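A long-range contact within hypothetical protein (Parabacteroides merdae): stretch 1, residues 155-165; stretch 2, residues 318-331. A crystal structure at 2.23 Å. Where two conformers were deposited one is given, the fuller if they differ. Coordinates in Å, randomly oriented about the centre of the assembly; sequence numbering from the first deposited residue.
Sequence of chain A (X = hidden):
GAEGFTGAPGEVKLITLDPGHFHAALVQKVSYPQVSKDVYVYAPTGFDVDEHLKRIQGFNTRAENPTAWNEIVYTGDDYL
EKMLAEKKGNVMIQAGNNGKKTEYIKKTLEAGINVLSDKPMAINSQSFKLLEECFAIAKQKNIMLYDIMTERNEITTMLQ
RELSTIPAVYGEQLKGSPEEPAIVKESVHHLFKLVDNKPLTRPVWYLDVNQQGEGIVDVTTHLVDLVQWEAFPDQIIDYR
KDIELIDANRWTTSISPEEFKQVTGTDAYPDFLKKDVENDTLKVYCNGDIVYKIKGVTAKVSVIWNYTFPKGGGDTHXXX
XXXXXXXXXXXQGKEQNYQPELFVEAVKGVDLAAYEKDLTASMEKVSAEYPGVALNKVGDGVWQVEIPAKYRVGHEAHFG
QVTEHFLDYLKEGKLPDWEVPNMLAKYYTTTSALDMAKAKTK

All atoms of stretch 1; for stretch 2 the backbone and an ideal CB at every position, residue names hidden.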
# COMPACT_ATOMS: atom_id res chain seq x y z
N ILE A 155 -1.42 13.69 1.00
CA ILE A 155 -0.96 15.05 0.72
C ILE A 155 0.52 15.33 1.06
O ILE A 155 1.21 15.94 0.26
CB ILE A 155 -1.90 16.11 1.37
CG1 ILE A 155 -1.48 17.54 0.99
CG2 ILE A 155 -1.94 15.97 2.89
CD1 ILE A 155 -1.48 17.81 -0.50
N THR A 156 1.00 14.89 2.23
CA THR A 156 2.40 15.13 2.60
C THR A 156 3.34 14.42 1.63
O THR A 156 4.38 14.96 1.26
CB THR A 156 2.76 14.71 4.04
OG1 THR A 156 2.54 13.31 4.23
CG2 THR A 156 1.94 15.51 5.05
N THR A 157 2.96 13.21 1.22
CA THR A 157 3.72 12.47 0.23
C THR A 157 3.81 13.25 -1.09
O THR A 157 4.89 13.37 -1.67
CB THR A 157 3.13 11.07 0.01
OG1 THR A 157 3.63 10.20 1.03
CG2 THR A 157 3.52 10.49 -1.34
N MSE A 158 2.68 13.80 -1.53
CA MSE A 158 2.63 14.54 -2.79
C MSE A 158 3.48 15.78 -2.71
O MSE A 158 4.13 16.15 -3.69
CB MSE A 158 1.21 14.94 -3.18
CG MSE A 158 0.42 13.69 -3.57
SE MSE A 158 -1.47 14.16 -3.88
CE MSE A 158 -1.25 14.86 -5.70
N LEU A 159 3.51 16.42 -1.54
CA LEU A 159 4.31 17.63 -1.38
C LEU A 159 5.80 17.31 -1.29
O LEU A 159 6.64 18.08 -1.76
CB LEU A 159 3.84 18.44 -0.16
CG LEU A 159 2.48 19.11 -0.35
CD1 LEU A 159 1.93 19.67 0.95
CD2 LEU A 159 2.56 20.21 -1.40
N GLN A 160 6.12 16.17 -0.70
CA GLN A 160 7.49 15.71 -0.60
C GLN A 160 8.05 15.48 -2.01
O GLN A 160 9.12 16.00 -2.35
CB GLN A 160 7.55 14.42 0.21
CG GLN A 160 8.66 14.38 1.24
CD GLN A 160 8.78 13.03 1.91
OE1 GLN A 160 8.01 12.11 1.63
NE2 GLN A 160 9.75 12.90 2.80
N ARG A 161 7.32 14.73 -2.83
CA ARG A 161 7.67 14.53 -4.24
C ARG A 161 7.88 15.86 -4.97
O ARG A 161 8.88 16.02 -5.68
CB ARG A 161 6.58 13.71 -4.94
CG ARG A 161 6.77 13.45 -6.43
CD ARG A 161 5.74 12.42 -6.89
NE ARG A 161 5.45 12.45 -8.32
CZ ARG A 161 5.69 11.46 -9.19
NH1 ARG A 161 6.25 10.32 -8.82
NH2 ARG A 161 5.35 11.61 -10.46
N GLU A 162 6.95 16.79 -4.79
CA GLU A 162 7.02 18.09 -5.47
C GLU A 162 8.25 18.88 -5.06
O GLU A 162 8.98 19.37 -5.93
CB GLU A 162 5.76 18.93 -5.22
CG GLU A 162 4.92 19.13 -6.47
CD GLU A 162 5.54 20.11 -7.45
OE1 GLU A 162 6.06 21.16 -7.01
OE2 GLU A 162 5.51 19.83 -8.66
N LEU A 163 8.47 19.00 -3.75
CA LEU A 163 9.58 19.77 -3.22
C LEU A 163 10.94 19.18 -3.61
O LEU A 163 11.89 19.93 -3.84
CB LEU A 163 9.47 19.89 -1.70
CG LEU A 163 8.32 20.75 -1.17
CD1 LEU A 163 8.35 20.74 0.35
CD2 LEU A 163 8.39 22.17 -1.69
N SER A 164 11.02 17.85 -3.67
CA SER A 164 12.27 17.17 -4.01
C SER A 164 12.71 17.41 -5.45
O SER A 164 13.90 17.29 -5.76
CB SER A 164 12.13 15.67 -3.77
OG SER A 164 11.33 15.04 -4.76
N THR A 165 11.76 17.74 -6.32
CA THR A 165 12.04 18.07 -7.72
C THR A 165 12.40 19.55 -7.95
O THR A 165 12.63 19.95 -9.09
CB THR A 165 10.85 17.74 -8.63
OG1 THR A 165 9.70 18.46 -8.19
CG2 THR A 165 10.56 16.25 -8.62
N UNK A 318 7.78 8.24 10.61
CA UNK A 318 8.88 9.20 10.47
C UNK A 318 9.65 8.87 9.22
O UNK A 318 9.92 7.70 8.95
CB UNK A 318 9.80 9.19 11.69
N UNK A 319 10.00 9.90 8.45
CA UNK A 319 10.80 9.72 7.25
C UNK A 319 11.69 10.91 6.96
O UNK A 319 11.38 12.05 7.34
CB UNK A 319 9.89 9.46 6.05
N UNK A 320 12.79 10.62 6.28
CA UNK A 320 13.72 11.65 5.82
C UNK A 320 14.12 11.33 4.39
O UNK A 320 14.34 10.16 4.06
CB UNK A 320 14.95 11.74 6.73
N UNK A 321 14.23 12.35 3.56
CA UNK A 321 14.90 12.21 2.27
C UNK A 321 15.86 13.36 2.18
O UNK A 321 15.47 14.53 2.28
CB UNK A 321 13.92 12.20 1.10
N UNK A 322 17.13 13.02 2.02
CA UNK A 322 18.22 13.98 2.19
C UNK A 322 18.69 14.50 0.85
O UNK A 322 19.12 13.73 -0.01
CB UNK A 322 19.39 13.34 2.95
N UNK A 323 18.56 15.81 0.66
CA UNK A 323 19.05 16.49 -0.54
C UNK A 323 20.28 17.30 -0.19
O UNK A 323 20.52 17.58 0.99
CB UNK A 323 17.97 17.39 -1.15
N UNK A 324 21.05 17.68 -1.20
CA UNK A 324 22.29 18.44 -0.99
C UNK A 324 22.05 19.80 -0.32
O UNK A 324 22.95 20.34 0.33
CB UNK A 324 23.00 18.65 -2.33
N UNK A 325 20.85 20.36 -0.47
CA UNK A 325 20.49 21.62 0.19
C UNK A 325 19.66 21.42 1.45
O UNK A 325 19.79 22.19 2.41
CB UNK A 325 19.72 22.51 -0.78
N UNK A 326 18.79 20.41 1.46
CA UNK A 326 17.84 20.26 2.56
C UNK A 326 17.33 18.84 2.72
O UNK A 326 17.24 18.08 1.76
CB UNK A 326 16.65 21.20 2.35
N UNK A 327 16.99 18.51 3.97
CA UNK A 327 16.24 17.31 4.32
C UNK A 327 14.75 17.62 4.32
O UNK A 327 14.31 18.61 4.91
CB UNK A 327 16.68 16.77 5.68
N UNK A 328 13.97 16.78 3.64
CA UNK A 328 12.51 16.82 3.72
C UNK A 328 12.06 15.76 4.72
O UNK A 328 12.37 14.58 4.55
CB UNK A 328 11.87 16.59 2.35
N UNK A 329 11.31 16.17 5.73
CA UNK A 329 11.06 15.33 6.90
C UNK A 329 9.57 15.24 7.18
O UNK A 329 8.89 16.27 7.26
CB UNK A 329 11.80 15.87 8.13
N UNK A 330 9.07 14.02 7.33
CA UNK A 330 7.72 13.78 7.82
C UNK A 330 7.81 13.38 9.28
O UNK A 330 8.60 12.50 9.63
CB UNK A 330 7.01 12.71 7.00
N UNK A 331 7.00 14.02 10.11
CA UNK A 331 6.77 13.56 11.47
C UNK A 331 5.30 13.25 11.64
O UNK A 331 4.44 14.00 11.17
CB UNK A 331 7.23 14.60 12.49

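Stretch 2 is a β-hairpin lying against the helix of stretch 1. Strand 318-322 runs nearly parallel to the helix axis (11°) and strand 326-331 nearly antiparallel (178°), the latter approaching to 9.6 Å. In both strands the CA-to-CB bonds alternate, so the side facing the helix is largely set by the backbone.

Position 318 has nothing of stretch 1 within 5.5 Å of its ideal CB, and extended backbone angles of -136/137 suit many residues, β-branched and aromatic ones included. It is Phe 318, which makes no contact with the helix.

At 319 the CB points toward the helix and lies near the end of the Gln 160 side chain. A small polar or small apolar residue would suit this place. Ser 319 is found there; its OG comes to 4.5 Å from Gln 160 CD. Its backbone pairs with position 330 in both directions.

Position 320 points away, and its extended backbone would accept a β-branched or polar residue; it is Val 320.

Position 321 again points toward the helix, its ideal CB 5.3 Å from Gln 160 CD. Between that residue and Ser 164 there is room for a long, flexible chain, and methionine, leucine or a longer polar residue could reach along it. The deposited residue is Met 321, as selenomethionine. Its CG lies 4.2 Å and its SE 3.9 Å from Gln 160 CD, and its CE reaches 3.3 Å from Ser 164 CB, so the chain touches Gln 160 and Ser 164, residues one helical turn apart. Ser 164 OG is meanwhile engaged with its own helix, donating to Arg 161 O at 2.8 Å.

Positions 322, 324 and 325 are out of reach of stretch 1 and could carry polar or charged chains; they are Lys 322, Ser 324 and Lys 325. At 323 a CB would point toward the helix but sit 3.1 Å from the O of residue 326, which favours the absence of a side chain. Gly 323 meets this condition, and its N donates to that same O at 2.8 Å.

Positions 326 and 327 are likewise out of reach of stretch 1, leaving the choice open; they are Ala 326 and Asp 327.

Position 328 points toward the helix, its CB 4.1 Å from Gln 160 CG, with Leu 163 and Ser 164 farther along. A branched apolar residue of medium size would fill this space. Leu 328 does so: its CD1 packs 4.0 Å from Leu 163 CB and lies 3.7 Å from Ser 164 N, an amide already bonded to Gln 160 O.

Position 329 points away, and a β-branched residue suits its extended backbone; it is Val 329.

At 330 the ideal CB faces the helix, 5.4 Å from Gln 160 CD and 5.3 Å from Thr 156 OG1. This wider gap calls for a longer aliphatic chain such as isoleucine, leucine or methionine. Ile 330 places CD1 3.6 Å from Thr 156 CB and CG1 4.1 Å from Gln 160 CD.

Position 331 is out of reach and tolerates a long polar chain; it is Arg 331.

Stretch 2 (318-331) FSVMKGSKADLVIR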
# COMPACT_ATOMS: atom_id res chain seq x y z
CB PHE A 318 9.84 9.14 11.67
CG PHE A 318 11.17 9.83 11.42
CD1 PHE A 318 11.29 11.21 11.52
CD2 PHE A 318 12.30 9.09 11.10
CE1 PHE A 318 12.50 11.84 11.31
CE2 PHE A 318 13.51 9.72 10.88
CZ PHE A 318 13.61 11.09 10.99
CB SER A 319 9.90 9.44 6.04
OG SER A 319 9.13 10.57 5.70
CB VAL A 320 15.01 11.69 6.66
CG1 VAL A 320 15.78 12.97 6.39
CG2 VAL A 320 14.69 11.56 8.13
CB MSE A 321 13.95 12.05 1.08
CG MSE A 321 12.83 13.07 0.95
SE MSE A 321 11.70 12.55 -0.60
CE MSE A 321 12.97 12.98 -2.04
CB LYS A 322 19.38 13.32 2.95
CG LYS A 322 18.98 12.87 4.35
CD LYS A 322 20.16 12.77 5.30
CE LYS A 322 21.08 11.63 4.89
NZ LYS A 322 21.84 11.07 6.03
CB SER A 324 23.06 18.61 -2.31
OG SER A 324 22.32 19.37 -3.24
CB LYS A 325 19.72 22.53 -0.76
CG LYS A 325 20.54 23.08 -1.91
CD LYS A 325 19.77 24.17 -2.62
CE LYS A 325 20.36 24.49 -3.98
NZ LYS A 325 21.70 25.11 -3.86
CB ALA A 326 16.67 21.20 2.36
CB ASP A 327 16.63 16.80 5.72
CG ASP A 327 18.08 16.38 5.82
OD1 ASP A 327 18.70 16.07 4.78
OD2 ASP A 327 18.61 16.35 6.95
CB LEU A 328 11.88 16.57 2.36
CG LEU A 328 12.33 17.51 1.25
CD1 LEU A 328 11.74 17.05 -0.08
CD2 LEU A 328 11.93 18.94 1.56
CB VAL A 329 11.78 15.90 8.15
CG1 VAL A 329 11.42 15.12 9.42
CG2 VAL A 329 13.29 15.89 7.93
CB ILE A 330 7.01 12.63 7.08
CG1 ILE A 330 6.97 12.87 5.57
CG2 ILE A 330 5.60 12.45 7.63
CD1 ILE A 330 6.08 14.01 5.15
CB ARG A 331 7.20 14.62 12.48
CG ARG A 331 8.69 14.87 12.51
CD ARG A 331 9.02 16.07 13.38
NE ARG A 331 10.09 16.86 12.79
CZ ARG A 331 11.38 16.55 12.85
NH1 ARG A 331 11.79 15.46 13.48
NH2 ARG A 331 12.27 17.34 12.27
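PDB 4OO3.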